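PDB 6K4T: metallo-beta-lactamase, which probably hydrolyses the beta-lactam ring of antibiotics with the help of bound zinc, as a metallo-beta-lactamase of the B3 type. Local coordinates for residues L69-H74 / V170-S175; K109-F114 / G149-G154. All blocks are in the same frame, centred on the assembly; numbering follows the deposited sequence. Where two conformers were deposited one is given.

Interactions 1 and 2 share one zinc ion and its 2-sulfanylbenzoic acid ligand, and divide between them the work of assembling a metal site from loops far apart in sequence. Interaction 1 joins the loop after strand 65-69, in the mixed seven-stranded sheet, to the end of strand 166-173, in the five-stranded one. Interaction 2 is nested inside the chain loop that interaction 1 closes, and pairs loop 109-114 with the turn leading into strand 155-163. The two are about 14 Å apart between centres, interaction 1 near the middle of the chain and interaction 2 farther out. A probable hydrogen bond, His74 NE2 to Asp111 OD2 (2.7 Å), couples them directly.

Interaction 1 of 2, residues L69-H74 / V170-S175; sequences LSTHSH and VVFADS. With ZN (zinc ion), chain B; JKE (2-sulfanylbenzoic acid), chain D.
One imidazole is gripped at two corners here: His72 binds zinc through NE2 (2.0 Å) while its ND1 donates a hydrogen bond to Asp174 OD1. That bond, 2.7 Å from His72 ND1 to Asp174 OD1, is fairly straight at 162°, lies close to the ring plane and uses the syn lone pair of the carboxylate, whose plane is turned 39° from the ring. His72 CG sits between the backbone N and the carbonyl carbon (chi1 74°), the setting from which the ring reaches both zinc and Asp174. With both nitrogens held, rotation of the ring is restricted, and Asp174 acts as a second-shell residue positioning a metal ligand. The same OD1 also receives a weak bond from the backbone N of Ser175.

His72 and His74 open the HxHxDH zinc signature of the metallo-beta-lactamase superfamily, with Asp76 and His77 serving the second zinc. His74 binds through ND1 instead of NE2, 2.1 Å from the metal; the sulfur SD of 2-sulfanylbenzoic acid, 2.2 Å from zinc, and His150 complete the coordination. On the side of strand 170-173, the CG2 methyl of Thr71 meets the Phe172 ring obliquely, 3.5 Å from CD1, while Thr71 OG1 turns to a hydrogen bond with Asp41.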
loop_
_atom_site.group_PDB
_atom_site.type_symbol
_atom_site.label_atom_id
_atom_site.label_comp_id
_atom_site.label_asym_id
_atom_site.label_seq_id
_atom_site.Cartn_x
_atom_site.Cartn_y
_atom_site.Cartn_z
ATOM N N LEU A 69 -5.732 4.743 4.755
ATOM C CA LEU A 69 -4.320 5.025 4.598
ATOM C C LEU A 69 -3.922 4.766 3.150
ATOM O O LEU A 69 -4.234 3.716 2.608
ATOM C CB LEU A 69 -3.498 4.131 5.529
ATOM C CG LEU A 69 -3.967 4.072 6.982
ATOM C CD1 LEU A 69 -2.988 3.283 7.825
ATOM C CD2 LEU A 69 -4.186 5.465 7.578
ATOM N N SER A 70 -3.178 5.697 2.554
ATOM C CA SER A 70 -2.747 5.585 1.171
ATOM C C SER A 70 -1.252 5.266 1.121
ATOM O O SER A 70 -0.439 5.968 1.746
ATOM C CB SER A 70 -3.038 6.869 0.439
ATOM O OG SER A 70 -2.455 6.861 -0.864
ATOM N N THR A 71 -0.897 4.233 0.366
ATOM C CA THR A 71 0.514 3.989 0.022
ATOM C C THR A 71 1.011 5.057 -0.963
ATOM O O THR A 71 1.861 5.858 -0.608
ATOM C CB THR A 71 0.734 2.585 -0.556
ATOM O OG1 THR A 71 -0.167 2.390 -1.654
ATOM C CG2 THR A 71 0.583 1.500 0.492
ATOM N N HIS A 72 0.476 5.054 -2.189
ATOM C CA HIS A 72 0.785 6.115 -3.097
ATOM C C HIS A 72 -0.360 6.390 -4.059
ATOM O O HIS A 72 -1.268 5.581 -4.238
ATOM C CB HIS A 72 2.089 5.837 -3.847
ATOM C CG HIS A 72 2.024 4.786 -4.913
ATOM N ND1 HIS A 72 2.303 3.458 -4.677
ATOM C CD2 HIS A 72 1.746 4.885 -6.242
ATOM C CE1 HIS A 72 2.174 2.772 -5.809
ATOM N NE2 HIS A 72 1.842 3.632 -6.795
ATOM N N SER A 73 -0.243 7.557 -4.700
ATOM C CA SER A 73 -1.326 8.205 -5.417
ATOM C C SER A 73 -1.280 7.905 -6.918
ATOM O O SER A 73 -1.159 8.819 -7.720
ATOM C CB SER A 73 -1.262 9.680 -5.135
ATOM O OG SER A 73 0.057 10.168 -5.307
ATOM N N HIS A 74 -1.379 6.613 -7.273
ATOM C CA HIS A 74 -1.702 6.213 -8.665
ATOM C C HIS A 74 -3.067 5.522 -8.703
ATOM O O HIS A 74 -3.551 4.997 -7.686
ATOM C CB HIS A 74 -0.616 5.296 -9.249
ATOM C CG HIS A 74 0.685 5.991 -9.424
ATOM N ND1 HIS A 74 1.899 5.346 -9.414
ATOM C CD2 HIS A 74 0.947 7.302 -9.590
ATOM C CE1 HIS A 74 2.851 6.239 -9.603
ATOM N NE2 HIS A 74 2.306 7.443 -9.692
ATOM N N VAL A 170 3.442 -6.698 10.938
ATOM C CA VAL A 170 2.868 -6.650 9.615
ATOM C C VAL A 170 3.276 -5.341 8.941
ATOM O O VAL A 170 3.279 -4.258 9.548
ATOM C CB VAL A 170 1.337 -6.702 9.681
ATOM C CG1 VAL A 170 0.753 -6.804 8.279
ATOM C CG2 VAL A 170 0.825 -7.818 10.587
ATOM N N VAL A 171 3.599 -5.459 7.657
ATOM C CA VAL A 171 4.076 -4.348 6.831
ATOM C C VAL A 171 3.221 -4.315 5.569
ATOM O O VAL A 171 3.174 -5.332 4.838
ATOM C CB VAL A 171 5.563 -4.495 6.456
ATOM C CG1 VAL A 171 6.020 -3.370 5.550
ATOM C CG2 VAL A 171 6.454 -4.599 7.681
ATOM N N PHE A 172 2.549 -3.186 5.312
ATOM C CA PHE A 172 1.898 -2.952 4.028
ATOM C C PHE A 172 2.885 -2.134 3.203
ATOM O O PHE A 172 3.068 -0.933 3.417
ATOM C CB PHE A 172 0.541 -2.257 4.180
ATOM C CG PHE A 172 -0.352 -2.315 2.954
ATOM C CD1 PHE A 172 -0.016 -1.650 1.787
ATOM C CD2 PHE A 172 -1.522 -3.051 2.949
ATOM C CE1 PHE A 172 -0.831 -1.701 0.667
ATOM C CE2 PHE A 172 -2.335 -3.112 1.831
ATOM C CZ PHE A 172 -1.981 -2.438 0.685
ATOM N N ALA A 173 3.552 -2.818 2.281
ATOM C CA ALA A 173 4.716 -2.285 1.609
ATOM C C ALA A 173 4.292 -1.484 0.381
ATOM O O ALA A 173 3.712 -2.054 -0.553
ATOM C CB ALA A 173 5.669 -3.393 1.224
ATOM N N ASP A 174 4.641 -0.189 0.370
ATOM C CA ASP A 174 4.480 0.624 -0.819
ATOM C C ASP A 174 5.398 0.099 -1.932
ATOM O O ASP A 174 6.373 -0.632 -1.700
ATOM C CB ASP A 174 4.766 2.087 -0.525
ATOM C CG ASP A 174 4.345 3.028 -1.637
ATOM O OD1 ASP A 174 3.472 2.634 -2.435
ATOM O OD2 ASP A 174 4.820 4.182 -1.607
ATOM N N SER A 175 5.030 0.450 -3.162
ATOM C CA SER A 175 5.843 0.166 -4.332
ATOM C C SER A 175 7.171 0.933 -4.269
ATOM O O SER A 175 7.199 2.114 -3.956
ATOM C CB SER A 175 5.067 0.501 -5.566
ATOM O OG SER A 175 3.853 -0.231 -5.586
HETATM ZN ZN ZN B . 2.346 3.393 -8.764
HETATM S SD JKE D . 1.531 1.802 -10.114
HETATM C CG JKE D . 3.928 -0.103 -8.905
HETATM C CZ JKE D . 3.834 0.204 -10.346
HETATM C CD1 JKE D . 2.877 1.271 -12.365
HETATM O OD1 JKE D . 4.954 -0.662 -8.513
HETATM C CD2 JKE D . 4.806 -0.154 -12.542
HETATM O OD2 JKE D . 2.981 0.201 -8.062
HETATM C CE1 JKE D . 2.832 1.059 -10.983
HETATM C CE2 JKE D . 4.791 -0.390 -11.179
HETATM C CG1 JKE D . 3.866 0.671 -13.144
#

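Interaction 2 of 2, residues K109-F114 / G149-G154. With ZN (zinc ion), chain B; JKE (2-sulfanylbenzoic acid), chain D.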
loop_
_atom_site.group_PDB
_atom_site.type_symbol
_atom_site.label_atom_id
_atom_site.label_comp_id
_atom_site.label_asym_id
_atom_site.label_seq_id
_atom_site.Cartn_x
_atom_site.Cartn_y
_atom_site.Cartn_z
ATOM N N LYS A 109 4.253 16.696 -12.141
ATOM C CA LYS A 109 5.321 16.510 -13.133
ATOM C C LYS A 109 6.579 15.915 -12.498
ATOM O O LYS A 109 7.465 15.384 -13.206
ATOM C CB LYS A 109 5.663 17.829 -13.832
ATOM C CG LYS A 109 6.061 18.995 -12.930
ATOM C CD LYS A 109 6.302 20.271 -13.721
ATOM C CE LYS A 109 6.378 21.499 -12.842
ATOM N NZ LYS A 109 6.378 22.742 -13.654
ATOM N N SER A 110 6.680 15.966 -11.172
ATOM C CA SER A 110 7.785 15.336 -10.460
ATOM C C SER A 110 7.723 13.806 -10.568
ATOM O O SER A 110 8.719 13.129 -10.314
ATOM C CB SER A 110 7.804 15.766 -9.016
ATOM O OG SER A 110 6.637 15.308 -8.349
ATOM N N ASP A 111 6.533 13.256 -10.834
ATOM C CA ASP A 111 6.351 11.802 -10.904
ATOM C C ASP A 111 7.059 11.274 -12.149
ATOM O O ASP A 111 6.807 11.752 -13.245
ATOM C CB ASP A 111 4.860 11.470 -10.880
ATOM C CG ASP A 111 4.541 9.995 -10.711
ATOM O OD1 ASP A 111 5.124 9.164 -11.433
ATOM O OD2 ASP A 111 3.671 9.714 -9.887
ATOM N N PRO A 112 7.973 10.285 -12.031
ATOM C CA PRO A 112 8.628 9.731 -13.220
ATOM C C PRO A 112 7.666 9.313 -14.342
ATOM O O PRO A 112 8.048 9.354 -15.498
ATOM C CB PRO A 112 9.388 8.509 -12.666
ATOM C CG PRO A 112 9.695 8.905 -11.219
ATOM C CD PRO A 112 8.477 9.694 -10.776
ATOM N N GLN A 113 6.450 8.870 -13.989
ATOM C CA GLN A 113 5.463 8.418 -14.977
ATOM C C GLN A 113 4.655 9.577 -15.549
ATOM O O GLN A 113 3.820 9.342 -16.425
ATOM C CB GLN A 113 4.547 7.359 -14.368
ATOM C CG GLN A 113 5.277 6.052 -14.091
ATOM C CD GLN A 113 4.344 5.033 -13.490
ATOM O OE1 GLN A 113 4.247 4.879 -12.265
ATOM N NE2 GLN A 113 3.562 4.396 -14.335
ATOM N N PHE A 114 4.887 10.813 -15.090
ATOM C CA PHE A 114 4.132 11.945 -15.597
ATOM C C PHE A 114 4.234 11.992 -17.123
ATOM O O PHE A 114 5.305 11.961 -17.704
ATOM C CB PHE A 114 4.572 13.271 -14.974
ATOM C CG PHE A 114 3.770 14.464 -15.424
ATOM C CD1 PHE A 114 2.608 14.819 -14.758
ATOM C CD2 PHE A 114 4.217 15.257 -16.464
ATOM C CE1 PHE A 114 1.872 15.923 -15.174
ATOM C CE2 PHE A 114 3.476 16.353 -16.882
ATOM C CZ PHE A 114 2.315 16.694 -16.223
ATOM N N GLY A 149 10.054 7.758 -3.854
ATOM C CA GLY A 149 10.838 7.357 -5.001
ATOM C C GLY A 149 9.965 7.040 -6.189
ATOM O O GLY A 149 10.086 7.635 -7.254
ATOM N N HIS A 150 9.061 6.083 -5.992
ATOM C CA HIS A 150 7.993 5.793 -6.952
ATOM C C HIS A 150 7.046 6.997 -7.044
ATOM O O HIS A 150 6.598 7.345 -8.132
ATOM C CB HIS A 150 7.325 4.464 -6.592
ATOM C CG HIS A 150 6.263 4.019 -7.536
ATOM N ND1 HIS A 150 6.545 3.347 -8.714
ATOM C CD2 HIS A 150 4.915 4.119 -7.478
ATOM C CE1 HIS A 150 5.401 3.035 -9.322
ATOM N NE2 HIS A 150 4.387 3.495 -8.577
ATOM N N THR A 151 6.784 7.608 -5.883
ATOM C CA THR A 151 6.116 8.925 -5.770
ATOM C C THR A 151 6.792 9.665 -4.623
ATOM O O THR A 151 7.401 9.019 -3.755
ATOM C CB THR A 151 4.609 8.813 -5.494
ATOM O OG1 THR A 151 4.422 8.253 -4.190
ATOM C CG2 THR A 151 3.854 8.025 -6.549
ATOM N N GLU A 152 6.636 10.997 -4.566
ATOM C CA GLU A 152 7.329 11.733 -3.532
ATOM C C GLU A 152 6.696 11.431 -2.166
ATOM O O GLU A 152 7.382 11.422 -1.132
ATOM C CB GLU A 152 7.304 13.235 -3.794
ATOM C CG GLU A 152 8.250 13.705 -4.876
ATOM C CD GLU A 152 8.343 15.214 -5.012
ATOM O OE1 GLU A 152 7.634 15.898 -4.276
ATOM O OE2 GLU A 152 9.147 15.697 -5.837
ATOM N N GLY A 153 5.376 11.183 -2.124
ATOM C CA GLY A 153 4.663 11.027 -0.849
ATOM C C GLY A 153 4.370 9.585 -0.458
ATOM O O GLY A 153 3.531 9.336 0.405
ATOM N N GLY A 154 5.098 8.621 -1.035
ATOM C CA GLY A 154 4.858 7.201 -0.728
ATOM C C GLY A 154 5.052 6.897 0.740
ATOM O O GLY A 154 6.044 7.327 1.342
HETATM ZN ZN ZN B . 2.346 3.393 -8.764
HETATM S SD JKE D . 1.531 1.802 -10.114
HETATM C CG JKE D . 3.928 -0.103 -8.905
HETATM C CZ JKE D . 3.834 0.204 -10.346
HETATM C CD1 JKE D . 2.877 1.271 -12.365
HETATM O OD1 JKE D . 4.954 -0.662 -8.513
HETATM C CD2 JKE D . 4.806 -0.154 -12.542
HETATM O OD2 JKE D . 2.981 0.201 -8.062
HETATM C CE1 JKE D . 2.832 1.059 -10.983
HETATM C CE2 JKE D . 4.791 -0.390 -11.179
HETATM C CG1 JKE D . 3.866 0.671 -13.144
HETATM O O HOH W 1 5.461 12.471 -6.941
HETATM O O HOH W 2 5.976 6.640 -10.737
#
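The wall of the zinc pocket formed by Gln113 and His150 shows how a metal ligand can be flanked by a neighbouring loop without a direct hydrogen bond between the two segments. The amide oxygen OE1 of Gln113 comes obliquely to the imidazole, 3.7 Å from His150 CE1, with amide and ring planes 56° apart. Both side chains also line the bound 2-sulfanylbenzoic acid: His150 CE1 lies 3.4 Å from its ring carbon CZ, and Gln113 NE2 packs near CD1. The CB of His150 leaves the backbone away from 109-114, but CG stands anti to the backbone N (chi1 -177°), which brings the ring round to put NE2 2.0 Å from zinc. The other ring nitrogen, ND1, is hydrogen-bonded to the carbonyl of Thr177, so the imidazole is held at both nitrogens.

Water contributes to the polar link between the segments. One molecule lies 2.8 Å from both Asp111 OD1 and His150 O, placed to donate to either, though it has more acceptors in reach than protons; it sits over the centre of the His150 ring. Asp111 OD1 also accepts from the backbone N of Gln113 (2.9 Å), an Asx turn that opens the type I turn 111-114 and fixes the carboxylate. Its other oxygen, OD2, is engaged by His74 and passes the CG2 methyl of Thr151 at 3.7 Å; Thr151 OG1 binds Asn98 instead. Nearer the solvent, Glu152 OE2 lies 3.5 Å from Ser110 CB.

With His72 and His74, His150 completes the three-histidine zinc site found in most B1 and B3 metallo-beta-lactamases, in which loops from both halves of the sandwich converge on the metal.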